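Cysteine desulfurase (Thermococcus onnurineus, PDB 5B89) probably catalyses, with the cofactor pyridoxal 5'-phosphate, the transfer of sulfur from L-cysteine to a sulfur carrier, leaving L-alanine. Local coordinates at residues E98-T103 / I244-I249; G264-D269 / F284-P289; V347-P352 / V390-H395. All coordinates share one frame; numbering follows the deposited sequence.

Contact 1 (E98-T103 / I244-I249)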
loop_
_atom_site.group_PDB
_atom_site.type_symbol
_atom_site.label_atom_id
_atom_site.label_comp_id
_atom_site.label_asym_id
_atom_site.label_seq_id
_atom_site.Cartn_x
_atom_site.Cartn_y
_atom_site.Cartn_z
ATOM N N GLU B 98 3.868 4.474 18.842
ATOM C CA GLU B 98 4.772 3.522 18.312
ATOM C C GLU B 98 4.225 2.120 17.961
ATOM O O GLU B 98 4.908 1.325 17.383
ATOM C CB GLU B 98 5.985 3.345 19.225
ATOM C CG GLU B 98 5.695 2.916 20.608
ATOM C CD GLU B 98 5.577 4.130 21.528
ATOM O OE1 GLU B 98 5.007 5.230 21.254
ATOM O OE2 GLU B 98 6.007 3.795 22.723
ATOM N N GLU B 99 2.985 1.937 18.407
ATOM C CA GLU B 99 2.326 0.651 18.175
ATOM C C GLU B 99 1.533 0.633 16.840
ATOM O O GLU B 99 0.924 -0.415 16.544
ATOM C CB GLU B 99 1.352 0.331 19.300
ATOM C CG GLU B 99 2.064 0.092 20.650
ATOM C CD GLU B 99 1.144 0.026 21.882
ATOM O OE1 GLU B 99 1.418 -0.940 22.749
ATOM O OE2 GLU B 99 0.169 0.797 21.971
ATOM N N ILE B 100 1.518 1.760 16.134
ATOM C CA ILE B 100 0.772 1.873 14.848
ATOM C C ILE B 100 1.670 1.714 13.652
ATOM O O ILE B 100 2.654 2.485 13.553
ATOM C CB ILE B 100 -0.000 3.160 14.763
ATOM C CG1 ILE B 100 -1.021 3.354 15.925
ATOM C CG2 ILE B 100 -0.631 3.371 13.406
ATOM C CD1 ILE B 100 -2.025 2.246 15.927
ATOM N N VAL B 101 1.386 0.721 12.802
ATOM C CA VAL B 101 2.132 0.507 11.539
ATOM C C VAL B 101 1.138 0.733 10.399
ATOM O O VAL B 101 0.026 0.200 10.389
ATOM C CB VAL B 101 2.684 -0.890 11.485
ATOM C CG1 VAL B 101 3.357 -1.312 10.158
ATOM C CG2 VAL B 101 3.707 -1.152 12.640
ATOM N N PHE B 102 1.542 1.477 9.368
ATOM C CA PHE B 102 0.739 1.614 8.183
ATOM C C PHE B 102 1.078 0.547 7.172
ATOM O O PHE B 102 2.224 0.229 6.868
ATOM C CB PHE B 102 0.899 3.011 7.581
ATOM C CG PHE B 102 0.309 4.106 8.416
ATOM C CD1 PHE B 102 -1.061 4.122 8.616
ATOM C CD2 PHE B 102 1.062 5.140 8.972
ATOM C CE1 PHE B 102 -1.656 5.110 9.381
ATOM C CE2 PHE B 102 0.443 6.144 9.699
ATOM C CZ PHE B 102 -0.895 6.180 9.868
ATOM N N THR B 103 0.011 0.015 6.598
ATOM C CA THR B 103 0.014 -1.013 5.576
ATOM C C THR B 103 -0.882 -0.573 4.417
ATOM O O THR B 103 -1.324 0.513 4.398
ATOM C CB THR B 103 -0.555 -2.340 6.133
ATOM O OG1 THR B 103 -1.911 -2.147 6.475
ATOM C CG2 THR B 103 0.203 -2.738 7.371
ATOM N N ILE B 244 -4.585 2.429 2.237
ATOM C CA ILE B 244 -4.025 2.625 3.584
ATOM C C ILE B 244 -4.729 1.738 4.572
ATOM O O ILE B 244 -5.948 1.752 4.725
ATOM C CB ILE B 244 -4.093 4.129 4.002
ATOM C CG1 ILE B 244 -3.283 4.401 5.245
ATOM C CG2 ILE B 244 -5.484 4.697 4.052
ATOM C CD1 ILE B 244 -1.784 4.371 5.066
ATOM N N GLY B 245 -3.972 0.947 5.204
ATOM C CA GLY B 245 -4.428 0.104 6.306
ATOM C C GLY B 245 -3.619 0.372 7.531
ATOM O O GLY B 245 -2.557 0.995 7.523
ATOM N N VAL B 246 -4.070 -0.236 8.638
ATOM C CA VAL B 246 -3.390 -0.121 9.935
ATOM C C VAL B 246 -3.176 -1.504 10.516
ATOM O O VAL B 246 -4.035 -2.359 10.406
ATOM C CB VAL B 246 -4.223 0.775 10.877
ATOM C CG1 VAL B 246 -3.642 0.729 12.306
ATOM C CG2 VAL B 246 -4.325 2.171 10.384
ATOM N N LEU B 247 -1.986 -1.678 11.073
ATOM C CA LEU B 247 -1.660 -2.808 11.917
ATOM C C LEU B 247 -1.206 -2.255 13.262
ATOM O O LEU B 247 -0.182 -1.554 13.374
ATOM C CB LEU B 247 -0.625 -3.711 11.333
ATOM C CG LEU B 247 -0.133 -4.895 12.260
ATOM C CD1 LEU B 247 -1.280 -5.737 12.595
ATOM C CD2 LEU B 247 1.007 -5.613 11.593
ATOM N N TYR B 248 -1.980 -2.584 14.320
ATOM C CA TYR B 248 -1.545 -2.344 15.684
ATOM C C TYR B 248 -0.827 -3.514 16.206
ATOM O O TYR B 248 -1.264 -4.655 16.062
ATOM C CB TYR B 248 -2.802 -2.124 16.562
ATOM C CG TYR B 248 -2.629 -2.256 18.078
ATOM C CD1 TYR B 248 -2.026 -1.248 18.803
ATOM C CD2 TYR B 248 -2.983 -3.394 18.692
ATOM C CE1 TYR B 248 -1.921 -1.340 20.143
ATOM C CE2 TYR B 248 -2.852 -3.514 20.034
ATOM C CZ TYR B 248 -2.297 -2.489 20.732
ATOM O OH TYR B 248 -2.121 -2.524 22.165
ATOM N N ILE B 249 0.350 -3.215 16.768
ATOM C CA ILE B 249 1.236 -4.192 17.441
ATOM C C ILE B 249 1.476 -3.749 18.833
ATOM O O ILE B 249 2.110 -2.721 19.105
ATOM C CB ILE B 249 2.576 -4.306 16.736
ATOM C CG1 ILE B 249 2.433 -4.658 15.238
ATOM C CG2 ILE B 249 3.490 -5.267 17.470
ATOM C CD1 ILE B 249 3.704 -4.559 14.451
#

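Contact 2 (G264-D269 / F284-P289). With PLP (pyridoxal-5'-phosphate), chain D.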
loop_
_atom_site.group_PDB
_atom_site.type_symbol
_atom_site.label_atom_id
_atom_site.label_comp_id
_atom_site.label_asym_id
_atom_site.label_seq_id
_atom_site.Cartn_x
_atom_site.Cartn_y
_atom_site.Cartn_z
ATOM N N GLY B 264 14.570 0.188 3.011
ATOM C CA GLY B 264 14.683 1.608 3.310
ATOM C C GLY B 264 13.742 2.012 4.418
ATOM O O GLY B 264 12.603 1.564 4.508
ATOM N N GLY B 265 14.269 2.805 5.330
ATOM C CA GLY B 265 13.558 3.358 6.483
ATOM C C GLY B 265 13.469 2.407 7.673
ATOM O O GLY B 265 12.990 2.887 8.728
ATOM N N THR B 266 13.935 1.185 7.584
ATOM C CA THR B 266 13.811 0.229 8.632
ATOM C C THR B 266 15.090 0.052 9.475
ATOM O O THR B 266 15.104 -0.770 10.342
ATOM C CB THR B 266 13.281 -1.134 8.205
ATOM O OG1 THR B 266 14.298 -1.863 7.481
ATOM C CG2 THR B 266 12.030 -0.982 7.413
ATOM N N ILE B 267 16.135 0.725 9.072
ATOM C CA ILE B 267 17.495 0.376 9.584
ATOM C C ILE B 267 18.113 1.417 10.496
ATOM O O ILE B 267 17.788 2.577 10.461
ATOM C CB ILE B 267 18.471 0.110 8.366
ATOM C CG1 ILE B 267 18.764 1.361 7.547
ATOM C CG2 ILE B 267 17.880 -0.982 7.503
ATOM C CD1 ILE B 267 19.905 2.261 8.005
ATOM N N GLU B 268 19.031 0.930 11.284
ATOM C CA GLU B 268 19.995 1.790 12.036
ATOM C C GLU B 268 21.404 1.772 11.371
ATOM O O GLU B 268 22.031 2.815 11.377
ATOM C CB GLU B 268 20.127 1.145 13.442
ATOM C CG GLU B 268 21.316 1.624 14.241
ATOM C CD GLU B 268 21.128 1.395 15.713
ATOM O OE1 GLU B 268 21.405 2.355 16.468
ATOM O OE2 GLU B 268 20.688 0.282 16.107
ATOM N N ASP B 269 21.774 0.638 10.800
ATOM C CA ASP B 269 23.057 0.527 10.044
ATOM C C ASP B 269 22.980 -0.609 9.092
ATOM O O ASP B 269 22.247 -1.608 9.291
ATOM C CB ASP B 269 24.224 0.327 11.017
ATOM C CG ASP B 269 25.577 0.639 10.420
ATOM O OD1 ASP B 269 25.675 1.320 9.370
ATOM O OD2 ASP B 269 26.549 0.229 11.128
ATOM N N PHE B 284 9.024 -1.454 11.061
ATOM C CA PHE B 284 8.015 -2.257 10.339
ATOM C C PHE B 284 7.614 -1.680 9.001
ATOM O O PHE B 284 6.812 -2.350 8.312
ATOM C CB PHE B 284 6.827 -2.477 11.307
ATOM C CG PHE B 284 7.228 -3.146 12.587
ATOM C CD1 PHE B 284 7.815 -4.339 12.559
ATOM C CD2 PHE B 284 7.014 -2.561 13.790
ATOM C CE1 PHE B 284 8.219 -4.953 13.744
ATOM C CE2 PHE B 284 7.363 -3.214 14.998
ATOM C CZ PHE B 284 7.988 -4.383 14.943
ATOM N N GLU B 285 8.075 -0.475 8.660
ATOM C CA GLU B 285 7.586 0.230 7.512
ATOM C C GLU B 285 8.697 0.344 6.441
ATOM O O GLU B 285 9.505 1.260 6.520
ATOM C CB GLU B 285 7.077 1.594 7.892
ATOM C CG GLU B 285 5.864 1.547 8.770
ATOM C CD GLU B 285 5.235 2.901 9.044
ATOM O OE1 GLU B 285 5.798 4.064 8.836
ATOM O OE2 GLU B 285 4.068 2.885 9.538
ATOM N N ALA B 286 8.660 -0.569 5.484
ATOM C CA ALA B 286 9.716 -0.622 4.492
ATOM C C ALA B 286 9.379 0.274 3.293
ATOM O O ALA B 286 8.264 0.170 2.771
ATOM C CB ALA B 286 9.878 -2.047 4.052
ATOM N N GLY B 287 10.267 1.185 2.979
ATOM C CA GLY B 287 10.113 2.047 1.801
ATOM C C GLY B 287 9.233 3.202 2.058
ATOM O O GLY B 287 8.636 3.376 3.176
ATOM N N THR B 288 9.053 4.059 1.112
ATOM C CA THR B 288 8.246 5.208 1.250
ATOM C C THR B 288 6.823 4.853 1.594
ATOM O O THR B 288 6.166 4.132 0.877
ATOM C CB THR B 288 8.211 6.014 -0.080
ATOM O OG1 THR B 288 9.579 6.345 -0.450
ATOM C CG2 THR B 288 7.378 7.240 -0.046
ATOM N N PRO B 289 6.292 5.317 2.758
ATOM C CA PRO B 289 4.907 5.058 3.059
ATOM C C PRO B 289 3.904 5.648 2.183
ATOM O O PRO B 289 4.267 6.555 1.405
ATOM C CB PRO B 289 4.731 5.516 4.505
ATOM C CG PRO B 289 6.014 6.158 4.831
ATOM C CD PRO B 289 6.945 6.220 3.695
HETATM N N1 PLP D . 15.600 1.473 -4.950
HETATM C C2 PLP D . 16.010 2.612 -5.474
HETATM C C2A PLP D . 17.122 2.561 -6.522
HETATM C C3 PLP D . 15.415 3.890 -5.064
HETATM O O3 PLP D . 15.777 5.077 -5.581
HETATM C C4 PLP D . 14.295 3.787 -4.112
HETATM C C4A PLP D . 13.549 5.010 -3.601
HETATM C C5 PLP D . 13.941 2.447 -3.663
HETATM C C6 PLP D . 14.563 1.326 -4.097
HETATM C C5A PLP D . 12.787 2.337 -2.693
HETATM O O4P PLP D . 11.615 3.077 -3.269
HETATM P P PLP D . 10.362 3.173 -2.285
HETATM O O1P PLP D . 10.854 4.075 -1.154
HETATM O O2P PLP D . 10.122 1.866 -1.760
HETATM O O3P PLP D . 9.327 3.834 -3.048
#

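Contact 3 (V347-P352 / V390-H395). With ALA (alanine), chain H.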
loop_
_atom_site.group_PDB
_atom_site.type_symbol
_atom_site.label_atom_id
_atom_site.label_comp_id
_atom_site.label_asym_id
_atom_site.label_seq_id
_atom_site.Cartn_x
_atom_site.Cartn_y
_atom_site.Cartn_z
ATOM N N VAL B 347 -27.038 -5.924 6.110
ATOM C CA VAL B 347 -28.187 -6.858 5.984
ATOM C C VAL B 347 -27.999 -7.645 4.727
ATOM O O VAL B 347 -28.126 -7.113 3.577
ATOM C CB VAL B 347 -29.486 -6.043 5.940
ATOM C CG1 VAL B 347 -30.631 -7.061 5.802
ATOM C CG2 VAL B 347 -29.668 -5.206 7.186
ATOM N N SER B 348 -27.687 -8.934 4.842
ATOM C CA SER B 348 -27.642 -9.886 3.781
ATOM C C SER B 348 -29.000 -10.562 3.727
ATOM O O SER B 348 -29.642 -10.831 4.749
ATOM C CB SER B 348 -26.569 -11.032 4.032
ATOM O OG SER B 348 -25.290 -10.611 3.577
ATOM N N PHE B 349 -29.436 -10.790 2.499
ATOM C CA PHE B 349 -30.723 -11.380 2.221
ATOM C C PHE B 349 -30.700 -12.082 0.878
ATOM O O PHE B 349 -29.756 -12.022 0.149
ATOM C CB PHE B 349 -31.841 -10.317 2.232
ATOM C CG PHE B 349 -31.676 -9.218 1.219
ATOM C CD1 PHE B 349 -30.869 -8.169 1.476
ATOM C CD2 PHE B 349 -32.398 -9.211 0.046
ATOM C CE1 PHE B 349 -30.705 -7.169 0.570
ATOM C CE2 PHE B 349 -32.245 -8.208 -0.865
ATOM C CZ PHE B 349 -31.405 -7.177 -0.606
ATOM N N ASN B 350 -31.800 -12.772 0.616
ATOM C CA ASN B 350 -31.999 -13.431 -0.662
ATOM C C ASN B 350 -33.473 -13.393 -1.037
ATOM O O ASN B 350 -34.307 -13.348 -0.218
ATOM C CB ASN B 350 -31.545 -14.893 -0.679
ATOM C CG ASN B 350 -30.108 -15.068 -1.091
ATOM O OD1 ASN B 350 -29.671 -14.563 -2.069
ATOM N ND2 ASN B 350 -29.399 -15.818 -0.329
ATOM N N VAL B 351 -33.719 -13.415 -2.322
ATOM C CA VAL B 351 -35.080 -13.491 -2.843
ATOM C C VAL B 351 -35.275 -14.893 -3.414
ATOM O O VAL B 351 -34.581 -15.259 -4.293
ATOM C CB VAL B 351 -35.367 -12.447 -3.924
ATOM C CG1 VAL B 351 -36.797 -12.618 -4.426
ATOM C CG2 VAL B 351 -35.169 -11.047 -3.386
ATOM N N PRO B 352 -36.199 -15.657 -2.849
ATOM C CA PRO B 352 -36.424 -17.064 -3.314
ATOM C C PRO B 352 -36.743 -17.096 -4.786
ATOM O O PRO B 352 -37.513 -16.252 -5.260
ATOM C CB PRO B 352 -37.608 -17.495 -2.498
ATOM C CG PRO B 352 -37.543 -16.693 -1.267
ATOM C CD PRO B 352 -37.109 -15.299 -1.757
ATOM N N VAL B 390 -27.442 -11.238 -1.259
ATOM C CA VAL B 390 -27.518 -9.856 -1.645
ATOM C C VAL B 390 -27.190 -9.144 -0.339
ATOM O O VAL B 390 -27.606 -9.568 0.687
ATOM C CB VAL B 390 -28.906 -9.412 -2.144
ATOM C CG1 VAL B 390 -28.758 -8.038 -2.766
ATOM C CG2 VAL B 390 -29.402 -10.378 -3.191
ATOM N N ARG B 391 -26.412 -8.079 -0.409
ATOM C CA ARG B 391 -25.980 -7.391 0.829
ATOM C C ARG B 391 -26.120 -5.901 0.704
ATOM O O ARG B 391 -25.478 -5.275 -0.137
ATOM C CB ARG B 391 -24.505 -7.734 1.198
ATOM C CG ARG B 391 -24.003 -7.215 2.529
ATOM C CD ARG B 391 -22.508 -7.496 2.610
ATOM N NE ARG B 391 -21.738 -6.647 1.707
ATOM C CZ ARG B 391 -20.486 -6.781 1.416
ATOM N NH1 ARG B 391 -19.794 -7.757 1.974
ATOM N NH2 ARG B 391 -19.833 -5.984 0.562
ATOM N N ALA B 392 -26.936 -5.357 1.581
ATOM C CA ALA B 392 -27.106 -3.924 1.712
ATOM C C ALA B 392 -26.365 -3.545 2.998
ATOM O O ALA B 392 -26.552 -4.143 3.980
ATOM C CB ALA B 392 -28.555 -3.537 1.806
ATOM N N SER B 393 -25.507 -2.560 2.948
ATOM C CA SER B 393 -24.717 -2.161 4.082
ATOM C C SER B 393 -24.645 -0.653 4.121
ATOM O O SER B 393 -24.610 0.008 3.122
ATOM C CB SER B 393 -23.337 -2.781 4.032
ATOM O OG SER B 393 -22.747 -2.485 2.851
ATOM N N PHE B 394 -24.626 -0.156 5.332
ATOM C CA PHE B 394 -24.775 1.238 5.619
ATOM C C PHE B 394 -23.670 2.008 6.310
ATOM O O PHE B 394 -22.795 1.444 6.870
ATOM C CB PHE B 394 -25.998 1.359 6.552
ATOM C CG PHE B 394 -27.237 0.621 6.092
ATOM C CD1 PHE B 394 -27.885 0.953 4.938
ATOM C CD2 PHE B 394 -27.787 -0.370 6.890
ATOM C CE1 PHE B 394 -29.024 0.276 4.552
ATOM C CE2 PHE B 394 -28.910 -1.046 6.507
ATOM C CZ PHE B 394 -29.532 -0.719 5.339
ATOM N N HIS B 395 -23.820 3.324 6.251
ATOM C CA HIS B 395 -23.017 4.263 6.985
ATOM C C HIS B 395 -23.959 5.396 7.466
ATOM O O HIS B 395 -25.076 5.425 7.144
ATOM C CB HIS B 395 -21.751 4.793 6.277
ATOM C CG HIS B 395 -20.634 5.071 7.227
ATOM N ND1 HIS B 395 -19.298 4.876 6.945
ATOM C CD2 HIS B 395 -20.684 5.515 8.490
ATOM C CE1 HIS B 395 -18.590 5.158 8.022
ATOM N NE2 HIS B 395 -19.416 5.525 8.969
HETATM N N ALA H . -14.585 -6.786 3.209
HETATM C CA ALA H . -15.261 -6.216 1.942
HETATM C C ALA H . -16.422 -7.020 1.309
HETATM O O ALA H . -16.981 -7.852 2.064
HETATM C CB ALA H . -14.325 -5.854 0.772
HETATM O OXT ALA H . -16.932 -6.834 0.143
#

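Contact 1 (E98-T103 / I244-I249)
Strands 100-103 and 245-249 pair antiparallel at one border of the large mixed sheet, with 100-103 as the outermost strand within this chain. Val-101 with Leu-247 and Thr-103 with Gly-245 are the hydrogen-bonded pairs; Ile-100 with Tyr-248 and Phe-102 with Val-246 alternate with them as non-hydrogen-bonded pairs. A fifth bond, Ile-249 N to Glu-99 O (2.9 Å), carries the ladder back into the 3-10 turn that precedes the edge strand. The backbones come closest where Thr-103 CA lies 4.6 Å from Gly-245 CA. On one face Phe-102 lies alongside Val-246, its CE1 4.1 Å from Val-246 CG2, and CD1 of Ile-244 reaches Phe-102 CD1 at 3.6 Å; helix 73-93 packs over Phe-102 and Val-246. On the reverse face CG2 of Val-101 meets CD1 of Ile-249 at 3.9 Å, and CG2 of Thr-103 meets CB of Leu-247 at 4.2 Å; helix 106-117 packs against Thr-103 and Leu-247. Thr-103 OG1 stands between its own backbone N and carbonyl carbon (chi1 64°) and is hydrogen-bonded to Ser-109 OG and Asn-105 O. Glu-99 runs beside Tyr-248 in the same direction. OE2 of Glu-99 sits at the ring edge, 3.5 Å from Tyr-248 CE1, with the carboxylate turned 78° from the ring plane, while OE2 accepts from Lys-96 N and OE1 from Glu-251 N. A strand antiparallel to both its neighbours, between 100-103 and 229-233, in a sheet sandwiched by helices is characteristic of the large domain of fold-type I pyridoxal-phosphate enzymes.

Contact 2 (G264-D269 / F284-P289)
Methyl CG2 of Thr-266 lies over one face of the peptide joining Glu-285 to Ala-286, 3.5 Å from Glu-285 O and 3.7 Å from Glu-285 C. It also comes within 4.1 Å of Ala-286 CB, so this one methyl makes the side-chain part of the contact. At the edge of the next peptide, Gly-287 N gives a nearly straight bond (176°) to Gly-264 O at 2.8 Å, approaching 29° out of that carbonyl's plane. The Phe-284 ring turns from the contact to meet Phe-257 edge-to-face. With CG2 of Thr-266 anti to its carbonyl carbon, OG1 takes the position between N and C (chi1 74°), where it is hydrogen-bonded to Gly-263 O. The first segment runs into strand 267-271 of a two-stranded hairpin with 274-277, and the second follows that hairpin; their single backbone bond ties the glycine-rich approach to the hairpin against the loop leading into helix 291-307. In the hairpin, Glu-268 and Asp-269 share Lys-276 as partner, a classic beta bulge. Beyond the tie, the second loop grips the phosphate of a cofactor seated in the second subunit: Thr-288 gives two bonds to O1P, from N at 2.9 Å and from OG1 at 2.7 Å. With no side chain between, Gly-287 CA lies 3.6 Å from O2P. That phosphate-bearing cofactor is also held by Ser-107, Gln-213, Ser-233 and His-235 of the second subunit, and Asn-105 ND2 of the same subunit binds the carbonyls of Ala-286 and Thr-288.

Contact 3 (V347-P352 / V390-H395)
Val-390, the first residue of 390-395, presses its CB over one face of the Phe-349 ring, a CH-pi contact 3.8 Å from the ring centroid and 16° off its normal, displaced toward the rim. Its CG1 adds a 3.5 Å approach to Phe-349 CZ. Phe-349 CG sits between its own backbone N and carbonyl carbon (chi1 60°), and the two side chains cross obliquely. Backbone bonds run both ways between these two residues, making them an antiparallel hydrogen-bonded pair. Arg-391 follows opposite Ser-348 in a non-hydrogen-bonded pair, where Ser-348 CA comes 3.1 Å from Val-390 O in a CA-H...O contact. The aliphatic part of Arg-391 passes Ser-348, with CG 3.8 Å from Ser-348 OG, and that hydroxyl is hydrogen-bonded to Ala-186 O and Thr-389 OG1. Extended at first, the arginine bends at chi3 (71°), and its guanidinium reaches the bound alanine, the expected product of the desulfurase reaction. NH1 bonds to alanine O at 2.8 Å, in the guanidinium plane, and NH2 to OXT at 3.1 Å, so both carboxylate oxygens are gripped. Neighbouring Asn-185 also binds: its O accepts from NH1 and its ND2 reaches the ligand. Ala-392 closes the second hydrogen-bonded pair: Val-347 N bonds to Ala-392 O at 2.8 Å, and Ala-392 N returns a bond to Val-347 O. Phe-394, past the strand, brings CE2 to 4.3 Å from Val-347 CG2. Within the small four-stranded sheet, 389-393 lies between the edge strand 346-349 and strand 368-373; helices 356-365 and 400-415 pack against Val-390 and Phe-349 respectively, and helix 309-329 against Phe-394.

Contacts 1 and 2 adjoin, their centres 14 Å apart. Glu-285 OE2 of contact 2 reaches the edge strand of contact 1 at Phe-102 N, 2.9 Å away in a probable hydrogen bond, and also pairs with Arg-86; Val-101 and Ile-249 pack on Phe-284. Contact 3 lies on the other side of the chain's centre, about 31 Å from contact 1 and 42 Å from contact 2, centre to centre. The chain thus serves two active sites of the dimer: 284-289 completes the cofactor site of the second subunit, whereas Arg-391 holds alanine in the chain's own site, where Gly-245 of contact 1 lies about 7 Å from the bound cofactor, nearest atoms.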